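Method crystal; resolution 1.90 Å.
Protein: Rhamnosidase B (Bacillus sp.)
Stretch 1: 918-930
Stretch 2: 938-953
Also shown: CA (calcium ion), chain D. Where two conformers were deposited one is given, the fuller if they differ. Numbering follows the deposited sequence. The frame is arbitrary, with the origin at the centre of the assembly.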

# COMPACT_ATOMS: atom_id res chain seq x y z
N GLU A 918 -21.63 28.93 -17.43
CA GLU A 918 -22.94 28.82 -16.82
C GLU A 918 -23.99 29.21 -17.85
O GLU A 918 -23.71 30.02 -18.74
CB GLU A 918 -23.04 29.74 -15.60
CG GLU A 918 -23.19 31.21 -15.92
CD GLU A 918 -23.24 32.06 -14.67
OE1 GLU A 918 -22.19 32.24 -14.03
OE2 GLU A 918 -24.34 32.53 -14.31
N PHE A 919 -25.17 28.62 -17.76
CA PHE A 919 -26.24 28.96 -18.69
C PHE A 919 -26.86 30.26 -18.21
O PHE A 919 -27.26 30.36 -17.05
CB PHE A 919 -27.30 27.87 -18.75
CG PHE A 919 -26.91 26.68 -19.57
CD1 PHE A 919 -26.31 25.57 -18.99
CD2 PHE A 919 -27.11 26.69 -20.95
CE1 PHE A 919 -25.91 24.49 -19.76
CE2 PHE A 919 -26.72 25.61 -21.73
CZ PHE A 919 -26.12 24.50 -21.14
N VAL A 920 -26.92 31.26 -19.08
CA VAL A 920 -27.49 32.55 -18.72
C VAL A 920 -28.96 32.62 -19.14
O VAL A 920 -29.71 33.46 -18.67
CB VAL A 920 -26.72 33.72 -19.36
CG1 VAL A 920 -25.28 33.71 -18.86
CG2 VAL A 920 -26.75 33.60 -20.88
N SER A 921 -29.33 31.71 -20.03
CA SER A 921 -30.70 31.59 -20.53
C SER A 921 -30.75 30.28 -21.31
O SER A 921 -29.72 29.64 -21.52
CB SER A 921 -31.08 32.78 -21.41
OG SER A 921 -30.31 32.85 -22.59
N ALA A 922 -31.95 29.87 -21.72
CA ALA A 922 -32.11 28.62 -22.45
C ALA A 922 -31.20 28.49 -23.67
O ALA A 922 -31.19 29.36 -24.54
CB ALA A 922 -33.56 28.44 -22.86
N GLY A 923 -30.43 27.41 -23.71
CA GLY A 923 -29.53 27.15 -24.82
C GLY A 923 -28.42 28.16 -25.02
O GLY A 923 -27.78 28.19 -26.07
N LYS A 924 -28.17 28.99 -24.01
CA LYS A 924 -27.13 30.00 -24.12
C LYS A 924 -26.16 30.00 -22.95
O LYS A 924 -26.56 30.18 -21.80
CB LYS A 924 -27.77 31.38 -24.27
CG LYS A 924 -26.78 32.51 -24.52
CD LYS A 924 -27.52 33.82 -24.76
CE LYS A 924 -26.55 34.97 -24.98
NZ LYS A 924 -27.26 36.24 -25.31
N LEU A 925 -24.88 29.81 -23.25
CA LEU A 925 -23.83 29.78 -22.24
C LEU A 925 -22.97 31.02 -22.20
O LEU A 925 -22.86 31.76 -23.18
CB LEU A 925 -22.88 28.60 -22.49
CG LEU A 925 -23.13 27.16 -22.07
CD1 LEU A 925 -21.99 26.30 -22.62
CD2 LEU A 925 -23.19 27.04 -20.56
N LYS A 926 -22.35 31.24 -21.05
CA LYS A 926 -21.39 32.31 -20.86
C LYS A 926 -20.17 31.46 -20.50
O LYS A 926 -20.26 30.60 -19.62
CB LYS A 926 -21.78 33.19 -19.67
CG LYS A 926 -20.96 34.46 -19.58
CD LYS A 926 -20.76 34.89 -18.13
CE LYS A 926 -22.07 35.03 -17.38
NZ LYS A 926 -21.83 35.41 -15.96
N LEU A 927 -19.05 31.68 -21.18
CA LEU A 927 -17.85 30.89 -20.94
C LEU A 927 -16.60 31.76 -20.86
O LEU A 927 -16.40 32.63 -21.70
CB LEU A 927 -17.68 29.86 -22.07
CG LEU A 927 -16.35 29.11 -22.22
CD1 LEU A 927 -16.17 28.15 -21.06
CD2 LEU A 927 -16.34 28.34 -23.54
N ARG A 928 -15.77 31.51 -19.85
CA ARG A 928 -14.53 32.25 -19.66
C ARG A 928 -13.37 31.25 -19.66
O ARG A 928 -13.45 30.18 -19.03
CB ARG A 928 -14.56 33.01 -18.33
CG ARG A 928 -13.31 33.84 -18.04
CD ARG A 928 -13.29 34.30 -16.58
NE ARG A 928 -12.14 35.13 -16.25
CZ ARG A 928 -12.02 36.42 -16.58
NH1 ARG A 928 -12.99 37.04 -17.24
NH2 ARG A 928 -10.93 37.09 -16.23
N ILE A 929 -12.30 31.59 -20.37
CA ILE A 929 -11.12 30.75 -20.47
C ILE A 929 -9.90 31.62 -20.20
O ILE A 929 -9.76 32.70 -20.78
CB ILE A 929 -10.99 30.16 -21.90
CG1 ILE A 929 -12.20 29.29 -22.23
CG2 ILE A 929 -9.70 29.34 -22.01
CD1 ILE A 929 -12.33 28.97 -23.71
N GLU A 930 -9.01 31.15 -19.34
CA GLU A 930 -7.80 31.90 -19.03
C GLU A 930 -6.63 30.94 -19.17
O GLU A 930 -6.63 29.85 -18.61
CB GLU A 930 -7.87 32.48 -17.62
CG GLU A 930 -6.81 33.53 -17.34
CD GLU A 930 -7.14 34.39 -16.13
OE1 GLU A 930 -6.44 35.41 -15.92
OE2 GLU A 930 -8.10 34.06 -15.39
N ASN A 938 -8.58 26.08 -28.72
CA ASN A 938 -9.64 25.78 -29.69
C ASN A 938 -10.93 25.65 -28.88
O ASN A 938 -11.02 24.80 -28.00
CB ASN A 938 -9.33 24.47 -30.41
CG ASN A 938 -7.97 24.49 -31.08
OD1 ASN A 938 -7.69 25.35 -31.92
ND2 ASN A 938 -7.12 23.54 -30.72
N VAL A 939 -11.92 26.49 -29.18
CA VAL A 939 -13.18 26.47 -28.44
C VAL A 939 -14.36 25.92 -29.23
O VAL A 939 -14.62 26.35 -30.36
CB VAL A 939 -13.57 27.88 -27.97
CG1 VAL A 939 -14.83 27.81 -27.09
CG2 VAL A 939 -12.42 28.52 -27.21
N THR A 940 -15.09 24.98 -28.63
CA THR A 940 -16.27 24.39 -29.27
C THR A 940 -17.42 24.33 -28.27
O THR A 940 -17.38 23.56 -27.31
CB THR A 940 -16.01 22.94 -29.75
OG1 THR A 940 -14.86 22.91 -30.61
CG2 THR A 940 -17.21 22.41 -30.51
N LEU A 941 -18.46 25.13 -28.49
CA LEU A 941 -19.61 25.08 -27.59
C LEU A 941 -20.35 23.78 -27.89
O LEU A 941 -20.31 23.28 -29.02
CB LEU A 941 -20.53 26.27 -27.83
CG LEU A 941 -19.94 27.64 -27.49
CD1 LEU A 941 -21.00 28.71 -27.67
CD2 LEU A 941 -19.44 27.64 -26.04
N PRO A 942 -21.00 23.19 -26.88
CA PRO A 942 -21.74 21.93 -27.08
C PRO A 942 -22.88 22.03 -28.09
O PRO A 942 -23.38 23.12 -28.38
CB PRO A 942 -22.21 21.58 -25.66
CG PRO A 942 -22.35 22.92 -25.01
CD PRO A 942 -21.12 23.65 -25.49
N GLU A 943 -23.28 20.88 -28.62
CA GLU A 943 -24.33 20.79 -29.63
C GLU A 943 -25.53 21.70 -29.41
O GLU A 943 -26.17 21.66 -28.36
CB GLU A 943 -24.80 19.34 -29.77
CG GLU A 943 -25.95 19.14 -30.77
CD GLU A 943 -26.24 17.67 -31.03
OE1 GLU A 943 -26.07 16.85 -30.10
OE2 GLU A 943 -26.65 17.33 -32.16
N GLY A 944 -25.81 22.53 -30.42
CA GLY A 944 -26.95 23.44 -30.38
C GLY A 944 -26.91 24.57 -29.37
O GLY A 944 -27.90 25.28 -29.20
N ILE A 945 -25.78 24.76 -28.71
CA ILE A 945 -25.66 25.82 -27.71
C ILE A 945 -24.92 27.03 -28.26
O ILE A 945 -23.90 26.90 -28.94
CB ILE A 945 -24.91 25.28 -26.45
CG1 ILE A 945 -25.66 24.08 -25.87
CG2 ILE A 945 -24.78 26.37 -25.41
CD1 ILE A 945 -27.06 24.41 -25.41
N GLU A 946 -25.45 28.22 -27.98
CA GLU A 946 -24.82 29.45 -28.43
C GLU A 946 -24.29 30.13 -27.18
O GLU A 946 -24.47 29.61 -26.08
CB GLU A 946 -25.85 30.35 -29.14
CG GLU A 946 -26.94 30.92 -28.25
CD GLU A 946 -28.16 31.37 -29.05
OE1 GLU A 946 -27.99 31.73 -30.23
OE2 GLU A 946 -29.27 31.38 -28.49
N GLY A 947 -23.63 31.27 -27.32
CA GLY A 947 -23.13 31.92 -26.12
C GLY A 947 -22.03 32.95 -26.30
O GLY A 947 -21.64 33.29 -27.42
N GLU A 948 -21.53 33.44 -25.17
CA GLU A 948 -20.49 34.45 -25.14
C GLU A 948 -19.22 33.86 -24.53
O GLU A 948 -19.23 33.40 -23.39
CB GLU A 948 -20.97 35.63 -24.30
CG GLU A 948 -20.02 36.80 -24.30
CD GLU A 948 -20.06 37.59 -25.60
OE1 GLU A 948 -19.16 38.43 -25.79
OE2 GLU A 948 -20.98 37.37 -26.42
N VAL A 949 -18.13 33.89 -25.29
CA VAL A 949 -16.87 33.35 -24.82
C VAL A 949 -15.84 34.45 -24.56
O VAL A 949 -15.55 35.25 -25.46
CB VAL A 949 -16.27 32.35 -25.83
CG1 VAL A 949 -14.98 31.76 -25.28
CG2 VAL A 949 -17.27 31.26 -26.14
N THR A 950 -15.32 34.50 -23.34
CA THR A 950 -14.31 35.49 -22.99
C THR A 950 -12.99 34.74 -22.82
O THR A 950 -12.83 33.94 -21.90
CB THR A 950 -14.65 36.20 -21.67
OG1 THR A 950 -15.91 36.88 -21.81
CG2 THR A 950 -13.57 37.23 -21.32
N GLN A 951 -12.05 35.00 -23.72
CA GLN A 951 -10.76 34.33 -23.65
C GLN A 951 -9.70 35.32 -23.19
O GLN A 951 -9.46 36.34 -23.84
CB GLN A 951 -10.37 33.75 -25.00
CG GLN A 951 -9.08 32.96 -24.93
CD GLN A 951 -8.68 32.35 -26.26
OE1 GLN A 951 -9.53 31.96 -27.05
NE2 GLN A 951 -7.38 32.25 -26.50
N VAL A 952 -9.07 34.99 -22.07
CA VAL A 952 -8.04 35.82 -21.48
C VAL A 952 -6.68 35.14 -21.55
O VAL A 952 -6.54 33.96 -21.21
CB VAL A 952 -8.37 36.11 -19.99
CG1 VAL A 952 -7.28 36.97 -19.39
CG2 VAL A 952 -9.73 36.80 -19.87
N LYS A 953 -5.66 35.87 -21.99
CA LYS A 953 -4.31 35.33 -22.07
C LYS A 953 -3.42 36.12 -21.12
O LYS A 953 -3.52 37.35 -21.04
CB LYS A 953 -3.74 35.47 -23.49
CG LYS A 953 -4.25 34.47 -24.51
CD LYS A 953 -3.65 34.79 -25.88
CE LYS A 953 -3.92 33.70 -26.90
NZ LYS A 953 -3.18 32.44 -26.60
CA CA D . -3.80 39.55 -21.82
O HOH W 1 -30.94 29.61 -27.35
O HOH W 2 -28.64 27.89 -28.73

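How do the two backbones lie against each other? Strand 924-930 and strand 946-953 run side by side in the same direction, their axes 12° apart and 4.4 Å away at closest approach, so they form a parallel pair. Seven hydrogen bonds hold them in the staggered pattern typical of parallel sheet, in which alternate residues of the first strand each reach two residues of the second. Leu925 N donates to Glu946 O (2.9 Å), and Leu925 O accepts from Glu948 N (2.9 Å). Leu927 and Ile929 repeat the motif: Leu927 N meets Glu948 O at 2.8 Å and Leu927 O meets Thr950 N at 2.7 Å, while Ile929 N bonds to Thr950 O at 2.9 Å and Ile929 O to Val952 N at 2.7 Å. That last bond is nearly straight, at 178°. The carbonyls also draw close CA-H groups, as where Val949 CA lies 3.2 Å from Leu927 O.

What happens where the ladder begins? Each strand is entered through a type II turn, Ser921 to Lys924 in one stretch and Pro942 to Ile945 in the other, with Gly923 and Gly944 taking the positive phi that glycine accepts readily. The first rung follows at once, Glu946 N donating to Gly923 O at 3.0 Å. Two waters add to the join: water 1 lies 2.8 Å from Ala922 O and 2.7 Å from Glu946 OE2, and water 2 lies 2.8 Å from both Gly923 O and Gly944 O, so each bridges the two stretches. Farther along, Gly947 packs tightly, its CA 3.0 Å from Leu925 O; an ideal CB there would fall 2.2 Å from that same oxygen, a clash that the missing side chain avoids.

Which side chains make the greasy side of the contact? Leu925, Leu927 and Ile929 all point to one face of the sheet and are buried. The segment leading into the second strand supplies many of their partners. Leu925 CG touches Ile945 CG2 at 3.8 Å, and Leu925 CD1 reaches Pro942 CD at 4.0 Å. Leu927 CD2 sits among Val939 CG1 (3.9 Å), Leu941 CD2 (4.0 Å) and Val949 CG2 (4.0 Å), and Ile929 CD1 presses on Val939 CG2 at 3.5 Å. Near the turns, Ile945 CD1 meets the edge of the Phe919 ring, 3.9 Å from Phe919 CE2. These contacts are apolar, and packing them together removes hydrocarbon from water.

What does the other face offer? Here Lys924, Lys926, Arg928 and Glu930 stand beside Glu946, Glu948, Thr950 and Val952, yet no salt bridge joins the stretches here; Lys924 and Glu946 meet through their aliphatic parts, with Lys924 CG 4.1 Å from Glu946 CG, while the polar ends of Arg928 and Glu930 lie against the methyls of Val952. The Arg928 guanidinium lays one face over a methyl, with Arg928 NH2 3.8 Å from Val952 CG2. Glu930 OE1 approaches Val952 CG1 at 3.9 Å, so the two methyls of Val952 each meet a long polar side chain, Arg928 at CG2 and Glu930 at CG1.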